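Local coordinates for protein yahD a copper inducible hydrolase (Lactococcus lactis subsp. lactis, PDB 3OG9) that is a copper-inducible alpha/beta hydrolase, probably with hydrolase activity like its family, and binds D-malate in its pocket, at residues 51-62 with 74-85. Numbering follows the deposited sequence. Where two conformers were deposited one is given.
Sequences RINEQGVNRYFK and FDLESLDEETDW. With MLT (D-malate), chain C.
R51 crosses E82 and W85, which project from one side of helix 76-97, and each part of its side chain meets something different. CB passes E82 OE1; CG and CD then run over the six-membered ring of W85, CD 3.6 Å from that ring's centroid in a CH-pi contact. A bend at chi3 (-57°) lays the guanidinium flat on the five-membered ring, the two planes only 4° apart and R51 CZ 3.7 Å from its centroid, a cation-pi stack. The guanidinium's edge is left for a two-pronged salt bridge with E82: R51 NE donates almost straight to the syn lone pair of E82 OE1 at 2.9 Å, while R51 NH2 reaches E82 OE2 at 3.0 Å, tilted from both planes. Arginine suits the site because its flat face can stack on an indole while the N-H groups at its edge bond a carboxylate. A water joins E82 OE1 to R51 N and Y60 O.

Nearer the helix start, S78 offers a small hydroxyl close to the loop backbone, and K62 N donates to S78 OG at 3.0 Å. D75, the N-cap, accepts from S78 N through OD1, and its own N donates to K62 O. F61, the residue before K62, points its CB toward the helix; an aromatic ring suits this place, offering a face to L79 CD1 and an edge to the face of F74, an offset edge-to-face pair beside the ligand. R59 NH1 and NH2 both donate to O1 of D-malate, 2.8 Å from each.

The loop is thus tied to the helix by charge and stacking at the exposed end and by aromatic packing at the pocket. F61 O, gripped by R59 NE and NH2, probably steadies the guanidinium from the second shell, and the positive charge of R59 suits the malate carboxylate.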
ATOM      1  N   ARG A  51      -7.984   9.523   6.342  1.00  9.84           N
ATOM      2  CA  ARG A  51      -8.972  10.484   6.847  1.00 10.35           C
ATOM      3  C   ARG A  51      -9.644  10.039   8.153  1.00 11.10           C
ATOM      4  O   ARG A  51     -10.323  10.841   8.787  1.00 10.44           O
ATOM      5  CB  ARG A  51     -10.055  10.689   5.804  1.00  9.76           C
ATOM      6  CG  ARG A  51      -9.603  11.484   4.613  1.00 11.90           C
ATOM      7  CD  ARG A  51     -10.812  12.141   3.936  1.00 10.75           C
ATOM      8  NE  ARG A  51     -11.831  11.176   3.529  1.00 14.14           N
ATOM      9  CZ  ARG A  51     -12.948  11.530   2.907  1.00 17.13           C
ATOM     10  NH1 ARG A  51     -13.145  12.809   2.617  1.00 17.13           N
ATOM     11  NH2 ARG A  51     -13.855  10.632   2.580  1.00 18.06           N
ATOM     12  N   ILE A  52      -9.466   8.774   8.535  1.00 10.98           N
ATOM     13  CA  ILE A  52     -10.042   8.198   9.765  1.00 12.40           C
ATOM     14  C   ILE A  52      -9.155   8.445  10.996  1.00 14.19           C
ATOM     15  O   ILE A  52      -7.958   8.157  10.974  1.00 12.89           O
ATOM     16  CB  ILE A  52     -10.337   6.681   9.570  1.00 12.55           C
ATOM     17  CG1 ILE A  52     -11.221   6.437   8.319  1.00 12.91           C
ATOM     18  CG2 ILE A  52     -10.955   6.040  10.819  1.00 11.37           C
ATOM     19  CD1 ILE A  52     -12.512   7.252   8.255  1.00 16.27           C
ATOM     20  N   ASN A  53      -9.772   8.905  12.089  0.50 15.56           N
ATOM     21  CA  ASN A  53      -9.030   9.311  13.283  0.50 17.79           C
ATOM     22  C   ASN A  53      -9.667   8.889  14.630  0.50 19.35           C
ATOM     23  O   ASN A  53      -9.396   9.504  15.667  0.50 19.63           O
ATOM     24  CB  ASN A  53      -8.827  10.828  13.222  0.50 17.80           C
ATOM     25  CG  ASN A  53      -7.788  11.333  14.195  0.50 19.09           C
ATOM     26  OD1 ASN A  53      -6.753  10.694  14.439  0.50 20.72           O
ATOM     27  ND2 ASN A  53      -8.048  12.517  14.743  0.50 19.01           N
ATOM     28  N   GLU A  54     -10.475   7.825  14.616  1.00 20.93           N
ATOM     29  CA  GLU A  54     -11.210   7.381  15.802  1.00 23.31           C
ATOM     30  C   GLU A  54     -10.233   7.191  16.946  1.00 25.65           C
ATOM     31  O   GLU A  54      -9.252   6.436  16.830  1.00 25.88           O
ATOM     32  CB  GLU A  54     -12.051   6.132  15.504  1.00 24.12           C
ATOM     33  CG  GLU A  54     -12.861   6.323  14.224  1.00 23.63           C
ATOM     34  CD  GLU A  54     -14.065   5.425  14.084  0.50 23.44           C
ATOM     35  OE1 GLU A  54     -15.131   5.975  13.748  0.50 25.22           O
ATOM     36  OE2 GLU A  54     -13.957   4.194  14.281  0.50 21.32           O
ATOM     37  N   GLN A  55     -10.486   7.970  18.010  1.00 27.33           N
ATOM     38  CA  GLN A  55      -9.642   8.064  19.208  1.00 29.22           C
ATOM     39  C   GLN A  55      -8.201   8.497  18.917  1.00 28.16           C
ATOM     40  O   GLN A  55      -7.251   8.012  19.554  1.00 29.08           O
ATOM     41  CB  GLN A  55      -9.698   6.761  20.023  1.00 30.03           C
ATOM     42  CG  GLN A  55     -11.139   6.355  20.410  1.00 33.08           C
ATOM     43  CD  GLN A  55     -11.210   5.129  21.314  1.00 34.58           C
ATOM     44  OE1 GLN A  55     -10.524   4.118  21.087  1.00 38.55           O
ATOM     45  NE2 GLN A  55     -12.077   5.201  22.334  1.00 39.67           N
ATOM     46  N   GLY A  56      -8.043   9.416  17.963  1.00 26.86           N
ATOM     47  CA  GLY A  56      -6.723   9.944  17.607  1.00 24.47           C
ATOM     48  C   GLY A  56      -5.744   8.961  16.949  1.00 23.08           C
ATOM     49  O   GLY A  56      -4.561   9.262  16.844  1.00 23.61           O
ATOM     50  N   VAL A  57      -6.226   7.794  16.512  1.00 20.52           N
ATOM     51  CA  VAL A  57      -5.400   6.835  15.732  1.00 17.77           C
ATOM     52  C   VAL A  57      -5.631   7.004  14.220  1.00 14.77           C
ATOM     53  O   VAL A  57      -6.704   6.711  13.746  1.00 15.01           O
ATOM     54  CB  VAL A  57      -5.734   5.389  16.148  1.00 18.55           C
ATOM     55  CG1 VAL A  57      -4.865   4.436  15.432  1.00 18.30           C
ATOM     56  CG2 VAL A  57      -5.561   5.208  17.685  1.00 19.47           C
ATOM     57  N   ASN A  58      -4.649   7.489  13.468  1.00 12.06           N
ATOM     58  CA  ASN A  58      -4.838   7.688  12.022  1.00 11.16           C
ATOM     59  C   ASN A  58      -5.009   6.348  11.314  1.00  9.50           C
ATOM     60  O   ASN A  58      -4.258   5.420  11.597  1.00  8.84           O
ATOM     61  CB  ASN A  58      -3.636   8.437  11.414  1.00 10.76           C
ATOM     62  CG  ASN A  58      -3.512   9.855  11.914  1.00 11.31           C
ATOM     63  OD1 ASN A  58      -4.500  10.469  12.331  1.00 14.25           O
ATOM     64  ND2 ASN A  58      -2.308  10.407  11.828  1.00 10.07           N
ATOM     65  N   ARG A  59      -5.973   6.263  10.398  1.00  9.57           N
ATOM     66  CA  ARG A  59      -6.241   5.040   9.603  1.00  8.84           C
ATOM     67  C   ARG A  59      -6.862   5.433   8.270  1.00  8.14           C
ATOM     68  O   ARG A  59      -7.391   6.541   8.132  1.00  9.42           O
ATOM     69  CB  ARG A  59      -7.249   4.113  10.314  1.00  9.63           C
ATOM     70  CG  ARG A  59      -6.713   3.257  11.452  1.00  8.51           C
ATOM     71  CD  ARG A  59      -7.825   2.346  12.001  1.00  9.91           C
ATOM     72  NE  ARG A  59      -8.424   1.613  10.899  1.00  8.77           N
ATOM     73  CZ  ARG A  59      -7.953   0.464  10.410  1.00 10.97           C
ATOM     74  NH1 ARG A  59      -6.902  -0.123  10.956  1.00 12.62           N
ATOM     75  NH2 ARG A  59      -8.541  -0.099   9.366  1.00 10.78           N
ATOM     76  N   TYR A  60      -6.843   4.516   7.303  1.00  7.34           N
ATOM     77  CA  TYR A  60      -7.491   4.765   6.005  1.00  6.61           C
ATOM     78  C   TYR A  60      -8.959   4.394   5.924  1.00  6.89           C
ATOM     79  O   TYR A  60      -9.664   4.883   5.044  1.00  8.20           O
ATOM     80  CB  TYR A  60      -6.726   4.086   4.873  1.00  5.77           C
ATOM     81  CG  TYR A  60      -5.436   4.791   4.608  1.00  4.86           C
ATOM     82  CD1 TYR A  60      -5.396   5.944   3.817  1.00  5.68           C
ATOM     83  CD2 TYR A  60      -4.243   4.348   5.228  1.00  7.23           C
ATOM     84  CE1 TYR A  60      -4.194   6.621   3.617  1.00  5.93           C
ATOM     85  CE2 TYR A  60      -3.038   5.024   5.015  1.00  4.98           C
ATOM     86  CZ  TYR A  60      -3.021   6.132   4.207  1.00  5.74           C
ATOM     87  OH  TYR A  60      -1.829   6.802   4.011  1.00  3.88           O
ATOM     88  N   PHE A  61      -9.435   3.541   6.821  1.00  6.92           N
ATOM     89  CA  PHE A  61     -10.858   3.128   6.801  1.00  7.20           C
ATOM     90  C   PHE A  61     -11.218   2.585   8.173  1.00  7.28           C
ATOM     91  O   PHE A  61     -10.340   2.290   8.980  1.00  7.07           O
ATOM     92  CB  PHE A  61     -11.149   2.096   5.663  1.00  8.12           C
ATOM     93  CG  PHE A  61     -10.488   0.775   5.875  1.00  7.60           C
ATOM     94  CD1 PHE A  61     -11.108  -0.212   6.649  1.00  8.67           C
ATOM     95  CD2 PHE A  61      -9.216   0.539   5.380  1.00  9.75           C
ATOM     96  CE1 PHE A  61     -10.487  -1.432   6.902  1.00  9.64           C
ATOM     97  CE2 PHE A  61      -8.573  -0.701   5.632  1.00 10.12           C
ATOM     98  CZ  PHE A  61      -9.228  -1.697   6.387  1.00 10.71           C
ATOM     99  N   LYS A  62     -12.511   2.522   8.459  1.00  8.62           N
ATOM    100  CA  LYS A  62     -12.981   2.198   9.814  1.00  8.65           C
ATOM    101  C   LYS A  62     -12.924   0.705  10.107  1.00  8.90           C
ATOM    102  O   LYS A  62     -13.019  -0.123   9.189  1.00  8.65           O
ATOM    103  CB  LYS A  62     -14.421   2.677   9.973  1.00  9.32           C
ATOM    104  CG  LYS A  62     -14.539   4.185  10.057  1.00 12.40           C
ATOM    105  CD  LYS A  62     -15.992   4.630   9.849  1.00 20.11           C
ATOM    106  CE  LYS A  62     -16.739   4.763  11.160  1.00 25.90           C
ATOM    107  NZ  LYS A  62     -17.096   3.469  11.796  1.00 29.73           N
ATOM    108  N   PHE A  74     -13.267  -5.381   9.372  1.00  8.96           N
ATOM    109  CA  PHE A  74     -13.028  -4.325   8.372  1.00  7.72           C
ATOM    110  C   PHE A  74     -14.372  -3.816   7.871  1.00  7.82           C
ATOM    111  O   PHE A  74     -15.185  -4.593   7.335  1.00  8.14           O
ATOM    112  CB  PHE A  74     -12.157  -4.847   7.224  1.00  8.35           C
ATOM    113  CG  PHE A  74     -10.850  -5.474   7.668  1.00  7.71           C
ATOM    114  CD1 PHE A  74     -10.123  -4.940   8.732  1.00  8.98           C
ATOM    115  CD2 PHE A  74     -10.294  -6.542   6.946  1.00  8.24           C
ATOM    116  CE1 PHE A  74      -8.892  -5.519   9.126  1.00 11.83           C
ATOM    117  CE2 PHE A  74      -9.074  -7.124   7.331  1.00  9.35           C
ATOM    118  CZ  PHE A  74      -8.369  -6.620   8.425  1.00  8.49           C
ATOM    119  N   ASP A  75     -14.618  -2.526   8.060  1.00  7.94           N
ATOM    120  CA  ASP A  75     -15.846  -1.892   7.545  1.00  7.96           C
ATOM    121  C   ASP A  75     -15.746  -1.648   6.019  1.00  8.25           C
ATOM    122  O   ASP A  75     -15.119  -0.684   5.532  1.00  8.78           O
ATOM    123  CB  ASP A  75     -16.149  -0.628   8.344  1.00  7.49           C
ATOM    124  CG  ASP A  75     -17.411   0.084   7.888  1.00 10.00           C
ATOM    125  OD1 ASP A  75     -17.904  -0.214   6.780  1.00  9.60           O
ATOM    126  OD2 ASP A  75     -17.886   0.968   8.644  1.00 11.73           O
ATOM    127  N   LEU A  76     -16.351  -2.554   5.263  1.00  8.83           N
ATOM    128  CA  LEU A  76     -16.239  -2.541   3.817  1.00  9.85           C
ATOM    129  C   LEU A  76     -16.936  -1.358   3.162  1.00  9.72           C
ATOM    130  O   LEU A  76     -16.487  -0.893   2.106  1.00 10.76           O
ATOM    131  CB  LEU A  76     -16.715  -3.872   3.222  1.00 10.58           C
ATOM    132  CG  LEU A  76     -15.971  -5.108   3.757  1.00 11.49           C
ATOM    133  CD1 LEU A  76     -16.495  -6.367   3.089  1.00 13.92           C
ATOM    134  CD2 LEU A  76     -14.438  -4.999   3.637  1.00 14.52           C
ATOM    135  N   GLU A  77     -18.005  -0.848   3.772  1.00  9.68           N
ATOM    136  CA  GLU A  77     -18.591   0.396   3.262  1.00 10.08           C
ATOM    137  C   GLU A  77     -17.608   1.565   3.386  1.00  9.20           C
ATOM    138  O   GLU A  77     -17.440   2.349   2.439  1.00  8.85           O
ATOM    139  CB  GLU A  77     -19.927   0.708   3.931  1.00 11.43           C
ATOM    140  CG  GLU A  77     -21.081  -0.145   3.349  1.00 12.39           C
ATOM    141  CD  GLU A  77     -22.480   0.284   3.828  0.50 10.98           C
ATOM    142  OE1 GLU A  77     -22.627   1.351   4.467  0.50 11.18           O
ATOM    143  OE2 GLU A  77     -23.438  -0.469   3.555  0.50 12.27           O
ATOM    144  N   SER A  78     -16.954   1.661   4.542  1.00  8.31           N
ATOM    145  CA  SER A  78     -15.932   2.680   4.765  1.00  7.85           C
ATOM    146  C   SER A  78     -14.784   2.472   3.803  1.00  7.75           C
ATOM    147  O   SER A  78     -14.324   3.438   3.204  1.00  7.82           O
ATOM    148  CB  SER A  78     -15.423   2.665   6.206  1.00  7.80           C
ATOM    149  OG  SER A  78     -14.385   3.612   6.425  1.00  8.71           O
ATOM    150  N   LEU A  79     -14.322   1.229   3.675  1.00  7.45           N
ATOM    151  CA  LEU A  79     -13.223   0.909   2.761  1.00  8.07           C
ATOM    152  C   LEU A  79     -13.573   1.409   1.382  1.00  7.78           C
ATOM    153  O   LEU A  79     -12.768   2.040   0.711  1.00  8.21           O
ATOM    154  CB  LEU A  79     -12.905  -0.607   2.753  1.00  7.17           C
ATOM    155  CG  LEU A  79     -11.870  -1.104   1.732  1.00  7.41           C
ATOM    156  CD1 LEU A  79     -10.498  -0.480   1.999  1.00  7.63           C
ATOM    157  CD2 LEU A  79     -11.817  -2.641   1.650  1.00  9.12           C
ATOM    158  N   ASP A  80     -14.801   1.143   0.952  1.00  7.48           N
ATOM    159  CA  ASP A  80     -15.208   1.546  -0.404  1.00  8.92           C
ATOM    160  C   ASP A  80     -15.252   3.076  -0.534  1.00  8.57           C
ATOM    161  O   ASP A  80     -14.710   3.629  -1.497  1.00  9.65           O
ATOM    162  CB  ASP A  80     -16.562   0.900  -0.763  1.00  8.75           C
ATOM    163  CG  ASP A  80     -16.994   1.214  -2.193  1.00 13.92           C
ATOM    164  OD1 ASP A  80     -16.155   1.110  -3.132  1.00 16.48           O
ATOM    165  OD2 ASP A  80     -18.169   1.601  -2.345  1.00 15.49           O
ATOM    166  N   GLU A  81     -15.830   3.759   0.459  1.00  8.48           N
ATOM    167  CA  GLU A  81     -15.936   5.223   0.415  1.00  9.35           C
ATOM    168  C   GLU A  81     -14.547   5.893   0.422  1.00  8.66           C
ATOM    169  O   GLU A  81     -14.284   6.830  -0.349  1.00  8.51           O
ATOM    170  CB  GLU A  81     -16.793   5.756   1.565  1.00  9.95           C
ATOM    171  CG  GLU A  81     -18.266   5.379   1.432  1.00 15.60           C
ATOM    172  CD  GLU A  81     -18.994   5.314   2.788  0.50 17.72           C
ATOM    173  OE1 GLU A  81     -18.503   5.903   3.778  0.50 18.29           O
ATOM    174  OE2 GLU A  81     -20.063   4.663   2.859  0.50 19.49           O
ATOM    175  N   GLU A  82     -13.653   5.399   1.280  1.00  8.66           N
ATOM    176  CA  GLU A  82     -12.345   6.061   1.464  1.00  8.93           C
ATOM    177  C   GLU A  82     -11.434   5.774   0.288  1.00  9.04           C
ATOM    178  O   GLU A  82     -10.625   6.634  -0.104  1.00  8.58           O
ATOM    179  CB  GLU A  82     -11.670   5.639   2.765  1.00  9.33           C
ATOM    180  CG  GLU A  82     -12.418   6.117   4.017  1.00 11.28           C
ATOM    181  CD  GLU A  82     -12.534   7.635   4.072  1.00 15.47           C
ATOM    182  OE1 GLU A  82     -11.528   8.361   3.879  1.00 16.20           O
ATOM    183  OE2 GLU A  82     -13.663   8.113   4.282  1.00 18.99           O
ATOM    184  N   THR A  83     -11.573   4.591  -0.300  1.00  8.28           N
ATOM    185  CA  THR A  83     -10.781   4.315  -1.510  1.00  8.95           C
ATOM    186  C   THR A  83     -11.258   5.118  -2.743  1.00  9.28           C
ATOM    187  O   THR A  83     -10.442   5.480  -3.589  1.00  7.72           O
ATOM    188  CB  THR A  83     -10.612   2.840  -1.824  1.00  9.46           C
ATOM    189  OG1 THR A  83     -11.885   2.207  -1.971  1.00  8.73           O
ATOM    190  CG2 THR A  83      -9.774   2.139  -0.705  1.00  9.26           C
ATOM    191  N   ASP A  84     -12.550   5.430  -2.818  1.00  9.89           N
ATOM    192  CA  ASP A  84     -13.042   6.370  -3.861  1.00  9.98           C
ATOM    193  C   ASP A  84     -12.434   7.735  -3.622  1.00  9.69           C
ATOM    194  O   ASP A  84     -11.950   8.401  -4.560  1.00  8.70           O
ATOM    195  CB  ASP A  84     -14.557   6.485  -3.860  1.00 10.86           C
ATOM    196  CG  ASP A  84     -15.241   5.300  -4.526  1.00 12.95           C
ATOM    197  OD1 ASP A  84     -14.569   4.421  -5.098  1.00 16.32           O
ATOM    198  OD2 ASP A  84     -16.468   5.247  -4.438  1.00 16.68           O
ATOM    199  N   TRP A  85     -12.428   8.150  -2.358  1.00  9.74           N
ATOM    200  CA  TRP A  85     -11.854   9.436  -1.989  1.00  9.18           C
ATOM    201  C   TRP A  85     -10.360   9.483  -2.306  1.00  8.65           C
ATOM    202  O   TRP A  85      -9.880  10.434  -2.937  1.00  6.82           O
ATOM    203  CB  TRP A  85     -12.070   9.752  -0.499  1.00 10.88           C
ATOM    204  CG  TRP A  85     -11.259  10.986  -0.140  1.00 12.27           C
ATOM    205  CD1 TRP A  85     -11.571  12.279  -0.419  1.00 14.26           C
ATOM    206  CD2 TRP A  85      -9.972  11.002   0.473  1.00 13.65           C
ATOM    207  NE1 TRP A  85     -10.569  13.120   0.038  1.00 15.80           N
ATOM    208  CE2 TRP A  85      -9.574  12.351   0.581  1.00 13.64           C
ATOM    209  CE3 TRP A  85      -9.130  10.005   0.985  1.00 12.68           C
ATOM    210  CZ2 TRP A  85      -8.373  12.725   1.164  1.00 13.78           C
ATOM    211  CZ3 TRP A  85      -7.939  10.380   1.565  1.00 14.29           C
ATOM    212  CH2 TRP A  85      -7.567  11.734   1.639  1.00 12.64           C
TER
HETATM  213  C1  MLT C 500      -5.962  -2.968   8.630  1.00 18.36           C
HETATM  214  O1  MLT C 500      -6.835  -2.309   9.258  1.00 16.02           O
HETATM  215  O2  MLT C 500      -5.605  -2.617   7.479  1.00 13.79           O
HETATM  216  C2  MLT C 500      -5.355  -4.208   9.249  1.00 21.36           C
HETATM  217  O3  MLT C 500      -5.935  -4.507  10.506  1.00 24.21           O
HETATM  218  C3  MLT C 500      -3.835  -4.092   9.369  1.00 22.27           C
HETATM  219  C4  MLT C 500      -3.387  -3.039  10.354  1.00 25.72           C
HETATM  220  O4  MLT C 500      -2.363  -3.286  11.027  1.00 28.98           O
HETATM  221  O5  MLT C 500      -3.964  -1.932  10.523  1.00 22.41           O
HETATM  222  O   HOH W   1      -9.086   7.604   4.478  1.00  6.23           O
HETATM  223  O   HOH W   2     -17.890   0.419  11.335  1.00 15.94           O